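Local atomic coordinates of nitrite oxidoreductase subunit C (Kuenenia stuttgartiensis, PDB entry 7B04), a protein that binds heme b and calcium ions as the C subunit of a filament-forming nitrite oxidoreductase complex and probably takes part in electron transport. Residues C[42-47]-C[143-148]. Numbering follows the deposited sequence.
Sequences LTPAKE and ITISPE
T43 and P44 meet I145 and P147 in a small surface contact, without hydrogen bonds, between two loops of the heme-binding subunit: 42-47 leads from helix 39-42 into strand 49-53, whereas the loop segment 143-148, in the ethylbenzene dehydrogenase family region, belongs to the connection between strands 133-139 and 162-168. About 221 Å² is buried. T43, the first residue beyond the helix, turns its methyl rather than its hydroxyl to the neighbour: CG2, anti to the carbonyl carbon, lies 3.5 Å from CG of P147, the two side chains crossing obliquely. P44 brings its ring to the backbone of I145, with CG 3.3 Å from the carbonyl O and 4.2 Å from CB. Proline offers a compact ring of CH groups to pack on this carbonyl, and no N-H to donate. I145, the buried residue, returns the contact with CG2, 3.7 Å from O of L42; beta-branching carries this methyl close to its own backbone. Y288 lies against both P44 and I145, while W311 touches I145 and pairs through its backbone with A45, tying the two loops to strands 286-294 and 306-316. The side chain of L42 lies about 10 Å from the heme. With methyl and ring carbons meeting one another and two carbonyl oxygens, the contact depends on van der Waals packing rather than directional bonds.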
ATOM      1  N   LEU C  42     -17.249 -51.821  30.168  1.00 39.11           N
ATOM      2  CA  LEU C  42     -18.690 -52.001  30.327  1.00 39.91           C
ATOM      3  C   LEU C  42     -19.106 -52.449  31.728  1.00 42.82           C
ATOM      4  O   LEU C  42     -20.234 -52.160  32.145  1.00 49.81           O
ATOM      5  CB  LEU C  42     -19.211 -52.977  29.270  1.00 37.89           C
ATOM      6  CG  LEU C  42     -19.079 -52.356  27.874  1.00 37.52           C
ATOM      7  CD1 LEU C  42     -19.588 -53.286  26.786  1.00 33.77           C
ATOM      8  CD2 LEU C  42     -19.786 -51.004  27.818  1.00 43.45           C
ATOM      9  N   THR C  43     -18.250 -53.160  32.460  1.00 39.66           N
ATOM     10  CA  THR C  43     -18.625 -53.558  33.819  1.00 41.62           C
ATOM     11  C   THR C  43     -18.374 -52.404  34.786  1.00 36.20           C
ATOM     12  O   THR C  43     -17.271 -51.850  34.804  1.00 34.00           O
ATOM     13  CB  THR C  43     -17.843 -54.789  34.280  1.00 43.18           C
ATOM     14  OG1 THR C  43     -16.557 -54.388  34.765  1.00 54.91           O
ATOM     15  CG2 THR C  43     -17.658 -55.771  33.140  1.00 40.55           C
ATOM     16  N   PRO C  44     -19.358 -52.019  35.597  1.00 31.65           N
ATOM     17  CA  PRO C  44     -19.150 -50.905  36.529  1.00 31.53           C
ATOM     18  C   PRO C  44     -18.110 -51.248  37.585  1.00 29.36           C
ATOM     19  O   PRO C  44     -17.834 -52.414  37.876  1.00 41.36           O
ATOM     20  CB  PRO C  44     -20.532 -50.700  37.160  1.00 32.22           C
ATOM     21  CG  PRO C  44     -21.490 -51.320  36.195  1.00 31.81           C
ATOM     22  CD  PRO C  44     -20.754 -52.485  35.604  1.00 33.49           C
ATOM     23  N   ALA C  45     -17.528 -50.200  38.163  1.00 32.44           N
ATOM     24  CA  ALA C  45     -16.587 -50.371  39.259  1.00 31.80           C
ATOM     25  C   ALA C  45     -17.292 -50.930  40.492  1.00 31.40           C
ATOM     26  O   ALA C  45     -18.521 -50.915  40.599  1.00 39.13           O
ATOM     27  CB  ALA C  45     -15.904 -49.047  39.597  1.00 34.13           C
ATOM     28  N   LYS C  46     -16.495 -51.445  41.429  1.00 27.82           N
ATOM     29  CA  LYS C  46     -17.063 -52.116  42.591  1.00 30.53           C
ATOM     30  C   LYS C  46     -17.235 -51.208  43.803  1.00 26.77           C
ATOM     31  O   LYS C  46     -18.204 -51.376  44.552  1.00 27.90           O
ATOM     32  CB  LYS C  46     -16.193 -53.315  42.978  1.00 31.24           C
ATOM     33  CG  LYS C  46     -16.167 -54.424  41.935  1.00 32.36           C
ATOM     34  N   GLU C  47     -16.342 -50.244  44.013  1.00 30.40           N
ATOM     35  CA  GLU C  47     -16.486 -49.333  45.140  1.00 32.96           C
ATOM     36  C   GLU C  47     -17.582 -48.320  44.847  1.00 36.05           C
ATOM     37  O   GLU C  47     -17.650 -47.754  43.752  1.00 37.37           O
ATOM     38  CB  GLU C  47     -15.166 -48.626  45.449  1.00 36.91           C
ATOM     39  CG  GLU C  47     -15.172 -47.901  46.790  1.00 40.72           C
ATOM     40  CD  GLU C  47     -13.817 -47.330  47.156  1.00 62.01           C
ATOM     41  OE1 GLU C  47     -13.656 -46.872  48.308  1.00 63.70           O
ATOM     42  OE2 GLU C  47     -12.911 -47.344  46.296  1.00 65.85           O
ATOM     43  N   ILE C 143     -31.285 -47.020  35.381  1.00 39.17           N
ATOM     44  CA  ILE C 143     -30.759 -48.166  34.657  1.00 31.75           C
ATOM     45  C   ILE C 143     -29.834 -48.981  35.552  1.00 38.32           C
ATOM     46  O   ILE C 143     -29.264 -48.477  36.523  1.00 49.61           O
ATOM     47  CB  ILE C 143     -29.981 -47.699  33.424  1.00 29.88           C
ATOM     48  CG1 ILE C 143     -29.036 -46.608  33.885  1.00 35.37           C
ATOM     49  CG2 ILE C 143     -30.902 -47.149  32.351  1.00 30.25           C
ATOM     50  CD1 ILE C 143     -27.896 -46.462  33.037  1.00 30.30           C
ATOM     51  N   THR C 144     -29.705 -50.263  35.217  1.00 43.01           N
ATOM     52  CA  THR C 144     -28.645 -51.118  35.737  1.00 48.51           C
ATOM     53  C   THR C 144     -27.737 -51.486  34.571  1.00 40.27           C
ATOM     54  O   THR C 144     -28.220 -51.861  33.498  1.00 42.17           O
ATOM     55  CB  THR C 144     -29.208 -52.379  36.402  1.00 39.50           C
ATOM     56  OG1 THR C 144     -30.169 -52.988  35.534  1.00 47.87           O
ATOM     57  CG2 THR C 144     -29.868 -52.042  37.732  1.00 31.84           C
ATOM     58  N   ILE C 145     -26.425 -51.360  34.765  1.00 41.94           N
ATOM     59  CA  ILE C 145     -25.450 -51.535  33.690  1.00 46.58           C
ATOM     60  C   ILE C 145     -24.629 -52.792  33.940  1.00 47.02           C
ATOM     61  O   ILE C 145     -24.132 -53.013  35.051  1.00 49.47           O
ATOM     62  CB  ILE C 145     -24.547 -50.300  33.538  1.00 45.94           C
ATOM     63  CG1 ILE C 145     -25.392 -49.094  33.166  1.00 46.96           C
ATOM     64  CG2 ILE C 145     -23.524 -50.503  32.436  1.00 46.51           C
ATOM     65  CD1 ILE C 145     -24.752 -47.796  33.547  1.00 45.71           C
ATOM     66  N   SER C 146     -24.465 -53.589  32.890  1.00 47.53           N
ATOM     67  CA  SER C 146     -23.751 -54.856  32.925  1.00 57.15           C
ATOM     68  C   SER C 146     -23.345 -55.205  31.502  1.00 58.60           C
ATOM     69  O   SER C 146     -23.850 -54.606  30.551  1.00 59.12           O
ATOM     70  CB  SER C 146     -24.631 -55.967  33.518  1.00 49.71           C
ATOM     71  OG  SER C 146     -25.672 -56.285  32.606  1.00 47.88           O
ATOM     72  N   PRO C 147     -22.384 -56.113  31.319  1.00 58.24           N
ATOM     73  CA  PRO C 147     -22.058 -56.538  29.948  1.00 52.67           C
ATOM     74  C   PRO C 147     -23.252 -57.120  29.209  1.00 53.07           C
ATOM     75  O   PRO C 147     -23.307 -57.042  27.975  1.00 45.88           O
ATOM     76  CB  PRO C 147     -20.952 -57.579  30.155  1.00 56.90           C
ATOM     77  CG  PRO C 147     -20.334 -57.206  31.444  1.00 47.81           C
ATOM     78  CD  PRO C 147     -21.439 -56.664  32.303  1.00 51.36           C
ATOM     79  N   GLU C 148     -24.207 -57.716  29.931  1.00 53.51           N
ATOM     80  CA  GLU C 148     -25.416 -58.239  29.303  1.00 54.46           C
ATOM     81  C   GLU C 148     -26.387 -57.128  28.928  1.00 49.00           C
ATOM     82  O   GLU C 148     -27.155 -57.279  27.971  1.00 50.83           O
ATOM     83  CB  GLU C 148     -26.100 -59.242  30.234  1.00 55.00           C
TER